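Local atomic coordinates of SusD superfamily protein (Parabacteroides distasonis, PDB entry 3OTN), a protein that probably binds carbohydrate or other nutrients at the bacterial outer membrane. Residues V118-M121 against R122-Y126; D161-I164 against I165-L169. All blocks are in the same frame, centred on the assembly; numbering follows the deposited sequence.

Contact 1: V118-M121 against R122-Y126. With ACT (acetate ion), chain F; EDO (1,2-ethanediol), chain R.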
ATOM      1  N   VAL A 118     -13.511  10.477  -9.111  1.00 15.40           N
ATOM      2  CA  VAL A 118     -12.669  11.600  -8.709  1.00 17.34           C
ATOM      3  C   VAL A 118     -12.766  11.797  -7.215  1.00 17.14           C
ATOM      4  O   VAL A 118     -11.747  12.035  -6.570  1.00 19.21           O
ATOM      5  CB  VAL A 118     -13.005  12.890  -9.523  1.00 18.35           C
ATOM      6  CG1 VAL A 118     -12.113  14.126  -9.057  1.00 16.40           C
ATOM      7  CG2 VAL A 118     -12.826  12.595 -11.035  1.00 15.17           C
ATOM      8  N   LYS A 119     -13.963  11.679  -6.640  1.00 17.15           N
ATOM      9  CA  LYS A 119     -14.070  11.827  -5.188  1.00 18.11           C
ATOM     10  C   LYS A 119     -13.357  10.681  -4.482  1.00 16.21           C
ATOM     11  O   LYS A 119     -12.706  10.907  -3.458  1.00 19.41           O
ATOM     12  CB  LYS A 119     -15.513  11.924  -4.722  1.00 18.68           C
ATOM     13  CG  LYS A 119     -16.170  13.245  -5.053  1.00 23.09           C
ATOM     14  CD  LYS A 119     -17.661  13.144  -4.764  1.00 26.90           C
ATOM     15  CE  LYS A 119     -18.420  14.393  -5.220  1.00 30.96           C
ATOM     16  NZ  LYS A 119     -19.851  14.300  -4.789  1.00 25.27           N
ATOM     17  N   PHE A 120     -13.489   9.456  -5.010  1.00 16.52           N
ATOM     18  CA  PHE A 120     -12.715   8.323  -4.495  1.00 14.91           C
ATOM     19  C   PHE A 120     -11.230   8.680  -4.479  1.00 17.33           C
ATOM     20  O   PHE A 120     -10.560   8.462  -3.466  1.00 18.95           O
ATOM     21  CB  PHE A 120     -12.945   7.037  -5.307  1.00 15.38           C
ATOM     22  CG  PHE A 120     -11.904   5.961  -5.069  1.00 17.46           C
ATOM     23  CD1 PHE A 120     -12.078   4.997  -4.062  1.00 14.61           C
ATOM     24  CD2 PHE A 120     -10.766   5.907  -5.848  1.00 19.09           C
ATOM     25  CE1 PHE A 120     -11.120   4.003  -3.844  1.00 20.29           C
ATOM     26  CE2 PHE A 120      -9.783   4.937  -5.615  1.00 13.85           C
ATOM     27  CZ  PHE A 120      -9.979   3.964  -4.622  1.00 18.94           C
HETATM   28  N   MSE A 121     -10.730   9.260  -5.583  1.00 16.79           N
HETATM   29  CA  MSE A 121      -9.299   9.499  -5.712  1.00 17.29           C
HETATM   30  C   MSE A 121      -8.797  10.558  -4.727  1.00 17.71           C
HETATM   31  O   MSE A 121      -7.686  10.454  -4.194  1.00 19.15           O
HETATM   32  CB  MSE A 121      -8.923   9.911  -7.158  1.00 14.68           C
HETATM   33  CG  MSE A 121      -7.592   9.329  -7.599  1.00 15.02           C
HETATM   34 SE   MSE A 121      -7.645   7.440  -7.868  0.75 14.91          SE
HETATM   35  CE  MSE A 121      -8.582   7.575  -9.536  1.00 15.70           C
ATOM     36  N   ARG A 122      -9.598  11.597  -4.538  1.00 18.54           N
ATOM     37  CA  ARG A 122      -9.236  12.653  -3.636  1.00 16.13           C
ATOM     38  C   ARG A 122      -9.129  12.079  -2.229  1.00 15.64           C
ATOM     39  O   ARG A 122      -8.174  12.360  -1.520  1.00 16.73           O
ATOM     40  CB  ARG A 122     -10.231  13.814  -3.723  1.00 18.03           C
ATOM     41  CG  ARG A 122      -9.861  14.907  -2.762  1.00 17.72           C
ATOM     42  CD  ARG A 122     -10.573  16.174  -3.009  1.00 22.22           C
ATOM     43  NE  ARG A 122     -11.990  16.089  -2.720  1.00 18.28           N
ATOM     44  CZ  ARG A 122     -12.861  17.036  -3.027  1.00 21.47           C
ATOM     45  NH1 ARG A 122     -12.463  18.164  -3.625  1.00 24.83           N
ATOM     46  NH2 ARG A 122     -14.148  16.852  -2.745  1.00 19.39           N
ATOM     47  N   ALA A 123     -10.119  11.279  -1.830  1.00 16.29           N
ATOM     48  CA  ALA A 123     -10.090  10.589  -0.564  1.00 16.23           C
ATOM     49  C   ALA A 123      -8.851   9.719  -0.423  1.00 16.07           C
ATOM     50  O   ALA A 123      -8.261   9.684   0.652  1.00 17.20           O
ATOM     51  CB  ALA A 123     -11.364   9.748  -0.335  1.00 16.83           C
ATOM     52  N   LEU A 124      -8.489   9.010  -1.485  1.00 15.78           N
ATOM     53  CA  LEU A 124      -7.331   8.122  -1.498  1.00 16.99           C
ATOM     54  C   LEU A 124      -6.013   8.888  -1.253  1.00 16.25           C
ATOM     55  O   LEU A 124      -5.207   8.515  -0.381  1.00 14.57           O
ATOM     56  CB  LEU A 124      -7.269   7.323  -2.820  1.00 19.01           C
ATOM     57  CG  LEU A 124      -6.140   6.271  -2.972  1.00 19.35           C
ATOM     58  CD1 LEU A 124      -6.304   5.129  -1.970  1.00 16.44           C
ATOM     59  CD2 LEU A 124      -6.009   5.790  -4.394  1.00 14.56           C
ATOM     60  N   TYR A 125      -5.819   9.975  -1.992  1.00 16.75           N
ATOM     61  CA  TYR A 125      -4.592  10.774  -1.862  1.00 16.08           C
ATOM     62  C   TYR A 125      -4.467  11.325  -0.430  1.00 16.53           C
ATOM     63  O   TYR A 125      -3.385  11.244   0.168  1.00 18.01           O
ATOM     64  CB  TYR A 125      -4.567  11.932  -2.853  1.00 16.56           C
ATOM     65  CG  TYR A 125      -4.382  11.502  -4.308  1.00 17.17           C
ATOM     66  CD1 TYR A 125      -3.310  10.690  -4.686  1.00 19.07           C
ATOM     67  CD2 TYR A 125      -5.208  11.969  -5.293  1.00 18.21           C
ATOM     68  CE1 TYR A 125      -3.119  10.321  -5.986  1.00 16.73           C
ATOM     69  CE2 TYR A 125      -5.032  11.594  -6.612  1.00 16.37           C
ATOM     70  CZ  TYR A 125      -3.991  10.764  -6.946  1.00 15.20           C
ATOM     71  OH  TYR A 125      -3.802  10.400  -8.248  1.00 16.77           O
ATOM     72  N   TYR A 126      -5.571  11.863   0.101  1.00 16.10           N
ATOM     73  CA  TYR A 126      -5.587  12.418   1.439  1.00 16.30           C
ATOM     74  C   TYR A 126      -5.384  11.364   2.520  1.00 17.29           C
ATOM     75  O   TYR A 126      -4.720  11.634   3.512  1.00 16.29           O
ATOM     76  CB  TYR A 126      -6.877  13.198   1.726  1.00 17.95           C
ATOM     77  CG  TYR A 126      -6.773  14.644   1.349  1.00 16.84           C
ATOM     78  CD1 TYR A 126      -5.905  15.506   2.045  1.00 19.84           C
ATOM     79  CD2 TYR A 126      -7.518  15.161   0.307  1.00 13.06           C
ATOM     80  CE1 TYR A 126      -5.816  16.850   1.706  1.00 17.39           C
ATOM     81  CE2 TYR A 126      -7.455  16.499  -0.034  1.00 16.68           C
ATOM     82  CZ  TYR A 126      -6.582  17.342   0.633  1.00 17.49           C
ATOM     83  OH  TYR A 126      -6.506  18.674   0.251  1.00 21.64           O
TER
HETATM   84  C   ACT F 604     -21.228  12.238  -6.854  1.00 51.54           C
HETATM   85  O   ACT F 604     -21.189  11.882  -5.643  1.00 52.50           O
HETATM   86  OXT ACT F 604     -21.105  11.289  -7.658  1.00 49.62           O
HETATM   87  CH3 ACT F 604     -21.396  13.675  -7.305  1.00 46.46           C
HETATM   88  C1  EDO R 631     -13.772  21.012  -6.171  1.00 38.42           C
HETATM   89  O1  EDO R 631     -13.570  22.287  -6.764  1.00 47.95           O
HETATM   90  C2  EDO R 631     -14.774  21.137  -5.033  1.00 51.20           C
HETATM   91  O2  EDO R 631     -14.527  20.130  -4.046  1.00 49.22           O
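Met121, a selenomethionine, meets Tyr125 and Leu124 one turn further along the same helix. Its CB lies close to the next backbone N. Its CG rests against the Tyr125 ring, 3.6 Å from Tyr125 CE2, with CZ and OH a little farther off. The bend at chi2 (70°) brings SE to Leu124 CD2, 4.2 Å away. A second bend at chi3 sets the direction of CE, the tip. Beyond the two segments this side chain touches Tyr27 and Asn30 in loops. Leu124 CD2 also touches Phe120 CE2, 4.1 Å away. Phe120 and Leu124 run side by side and point the same way; both have CG anti to the backbone N (chi1 164° and -177°). Beneath them the backbone is regular alpha helix. Four successive amides, Arg122 to Tyr125, bond to the carbonyls four residues back, as in Tyr125 N to Met121 O at 2.9 Å. The polar chains leave on another side. Arg122 NH1 gives a nearly straight bond of 2.9 Å to EDO O2, which lies at the edge of the guanidinium in its plane. Arg122 NE forms a salt bridge with Asp167. Lys119 extends beyond CG to a weak bond with an acetate ion, and its NZ also forms a salt bridge with Glu170. Both small molecules probably come from the crystallisation liquor. Tyr125 OH bonds to the carbonyl of Ala26. Around helix 108-133, Val118 and Arg122 pack on helix 79-100, Phe120 and Leu124 on helix 187-202, and Ala123 and Tyr126 on helix 156-172. Tyr251, on strand 249-253, meets the Phe120 ring edge-to-face.

Contact 2: D161-I164 against I165-L169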
ATOM      1  N   ASP A 161     -12.977  14.044   8.527  1.00 20.77           N
ATOM      2  CA  ASP A 161     -14.403  14.385   8.669  1.00 19.65           C
ATOM      3  C   ASP A 161     -14.947  15.262   7.534  1.00 20.35           C
ATOM      4  O   ASP A 161     -16.135  15.200   7.234  1.00 21.37           O
ATOM      5  CB  ASP A 161     -14.669  15.134   9.984  1.00 20.03           C
ATOM      6  CG  ASP A 161     -14.456  14.285  11.221  1.00 25.22           C
ATOM      7  OD1 ASP A 161     -14.350  13.056  11.123  1.00 20.65           O
ATOM      8  OD2 ASP A 161     -14.406  14.887  12.301  1.00 21.51           O
ATOM      9  N   GLU A 162     -14.104  16.121   6.972  1.00 19.45           N
ATOM     10  CA  GLU A 162     -14.524  17.068   5.939  1.00 21.76           C
ATOM     11  C   GLU A 162     -14.218  16.642   4.523  1.00 20.10           C
ATOM     12  O   GLU A 162     -14.922  17.056   3.592  1.00 21.15           O
ATOM     13  CB  GLU A 162     -13.923  18.467   6.213  1.00 21.12           C
ATOM     14  CG  GLU A 162     -14.421  19.096   7.515  1.00 25.46           C
ATOM     15  CD  GLU A 162     -13.744  20.412   7.900  1.00 34.19           C
ATOM     16  OE1 GLU A 162     -13.452  21.233   6.998  1.00 25.43           O
ATOM     17  OE2 GLU A 162     -13.529  20.630   9.121  1.00 29.20           O
ATOM     18  N   ILE A 163     -13.182  15.838   4.326  1.00 19.80           N
ATOM     19  CA  ILE A 163     -12.797  15.441   2.978  1.00 20.85           C
ATOM     20  C   ILE A 163     -12.966  13.951   2.749  1.00 17.73           C
ATOM     21  O   ILE A 163     -13.802  13.530   1.964  1.00 20.16           O
ATOM     22  CB  ILE A 163     -11.351  15.848   2.606  1.00 20.48           C
ATOM     23  CG1 ILE A 163     -11.154  17.349   2.849  1.00 21.69           C
ATOM     24  CG2 ILE A 163     -11.081  15.490   1.089  1.00 18.88           C
ATOM     25  CD1 ILE A 163      -9.758  17.866   2.414  1.00 20.49           C
ATOM     26  N   ILE A 164     -12.170  13.149   3.439  1.00 17.71           N
ATOM     27  CA  ILE A 164     -12.075  11.731   3.140  1.00 15.72           C
ATOM     28  C   ILE A 164     -13.435  11.026   3.267  1.00 18.64           C
ATOM     29  O   ILE A 164     -13.886  10.387   2.327  1.00 18.77           O
ATOM     30  CB  ILE A 164     -11.023  11.044   4.014  1.00 15.70           C
ATOM     31  CG1 ILE A 164      -9.626  11.642   3.781  1.00 17.59           C
ATOM     32  CG2 ILE A 164     -10.995   9.538   3.776  1.00 16.37           C
ATOM     33  CD1 ILE A 164      -8.553  11.101   4.756  1.00 17.04           C
ATOM     34  N   ILE A 165     -14.077  11.141   4.427  1.00 20.26           N
ATOM     35  CA  ILE A 165     -15.323  10.405   4.675  1.00 21.95           C
ATOM     36  C   ILE A 165     -16.470  10.917   3.796  1.00 21.40           C
ATOM     37  O   ILE A 165     -17.122  10.100   3.126  1.00 21.49           O
ATOM     38  CB  ILE A 165     -15.657  10.316   6.164  1.00 23.03           C
ATOM     39  CG1 ILE A 165     -14.603   9.431   6.855  1.00 20.79           C
ATOM     40  CG2 ILE A 165     -17.072   9.801   6.391  1.00 20.64           C
ATOM     41  CD1 ILE A 165     -14.590   9.570   8.429  1.00 21.61           C
ATOM     42  N   PRO A 166     -16.697  12.240   3.755  1.00 19.90           N
ATOM     43  CA  PRO A 166     -17.794  12.690   2.872  1.00 21.73           C
ATOM     44  C   PRO A 166     -17.598  12.331   1.401  1.00 21.87           C
ATOM     45  O   PRO A 166     -18.566  11.984   0.733  1.00 22.08           O
ATOM     46  CB  PRO A 166     -17.825  14.212   3.071  1.00 20.97           C
ATOM     47  CG  PRO A 166     -17.200  14.447   4.392  1.00 24.27           C
ATOM     48  CD  PRO A 166     -16.160  13.354   4.574  1.00 20.67           C
ATOM     49  N   ASP A 167     -16.366  12.382   0.896  1.00 22.28           N
ATOM     50  CA  ASP A 167     -16.091  11.985  -0.509  1.00 22.86           C
ATOM     51  C   ASP A 167     -16.517  10.534  -0.731  1.00 22.41           C
ATOM     52  O   ASP A 167     -17.197  10.212  -1.702  1.00 20.12           O
ATOM     53  CB  ASP A 167     -14.579  12.135  -0.853  1.00 20.68           C
ATOM     54  CG  ASP A 167     -14.165  13.576  -1.222  1.00 32.65           C
ATOM     55  OD1 ASP A 167     -15.012  14.502  -1.269  1.00 26.69           O
ATOM     56  OD2 ASP A 167     -12.947  13.791  -1.466  1.00 27.56           O
ATOM     57  N   LEU A 168     -16.118   9.670   0.196  1.00 18.68           N
ATOM     58  CA  LEU A 168     -16.365   8.242   0.045  1.00 19.86           C
ATOM     59  C   LEU A 168     -17.856   7.933   0.249  1.00 21.18           C
ATOM     60  O   LEU A 168     -18.403   7.113  -0.468  1.00 18.83           O
ATOM     61  CB  LEU A 168     -15.485   7.438   0.987  1.00 17.49           C
ATOM     62  CG  LEU A 168     -14.019   7.410   0.512  1.00 18.36           C
ATOM     63  CD1 LEU A 168     -13.061   6.805   1.515  1.00 13.11           C
ATOM     64  CD2 LEU A 168     -13.876   6.664  -0.825  1.00 18.44           C
ATOM     65  N   LEU A 169     -18.518   8.642   1.160  1.00 18.72           N
ATOM     66  CA  LEU A 169     -19.942   8.381   1.406  1.00 20.98           C
ATOM     67  C   LEU A 169     -20.764   8.817   0.195  1.00 22.15           C
ATOM     68  O   LEU A 169     -21.784   8.189  -0.137  1.00 21.30           O
ATOM     69  CB  LEU A 169     -20.435   9.080   2.665  1.00 21.92           C
ATOM     70  CG  LEU A 169     -19.894   8.560   4.010  1.00 22.11           C
ATOM     71  CD1 LEU A 169     -20.391   9.508   5.127  1.00 21.90           C
ATOM     72  CD2 LEU A 169     -20.282   7.094   4.289  1.00 24.58           C
TER
HETATM   73  O   HOH W   1     -15.730  16.510   0.669  1.00 41.52           O
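Pro166 presses its ring on the preceding turn of the helix, with CG 3.1 Å from Asp161 O and CD 3.2 Å from the same oxygen. This is the tight part of the contact. A proline nitrogen carries no hydrogen, and the helix kinks where Pro166 N has no bond to the turn before. The wider pi-type turn at 161-164 is consistent with accommodating the ring. Regular bonding resumes at once, with Asp167 N to Ile163 O at 3.0 Å and Leu168 N to Ile164 O at 3.2 Å. Ile164 CG2 and Leu168 CD1, 4.1 Å apart, make ordinary apolar packing, the two chains side by side. Asp167 lies alongside Ile163, its OD2 3.6 Å from Ile163 CG2, and that oxygen also takes a salt bridge from Arg122. The looser side holds Glu162, which is exposed and reaches Lys138. There a water links Glu162 O, 3.1 Å away, to Asp167 OD1, 2.9 Å away. An alanine in place of Asp167 would probably leave Arg122 NE without its carboxylate mate and the water without one of its acceptors. Helix 156-172 packs on two neighbouring helices: Ile163, Ile164 and Leu168 on helix 108-133, and Ile164, Ile165 and Leu169 on helix 187-202.

How the contacts relate
Contacts 1 and 2 lie on helices 108-133 and 156-172, which follow each other in the chain and pack together. Their centres are about 9 Å apart. The salt bridge from Arg122 NE to Asp167 OD2, 2.8 Å, joins them directly. Around it the packing is apolar: Ala123 CB is 3.6 Å from Leu168 CG, and Tyr126 CE2 is 3.6 Å from Ile163 CD1. Asp167 CB also comes 3.4 Å from Lys119 O. Both contacts belong to the helical N-terminal family region, classed with the TPR clan. No carbohydrate is bound at either. Of the two contacts, the ethanediol and acetate bond to residues of contact 1; the ethanediol also bonds Asn94 O.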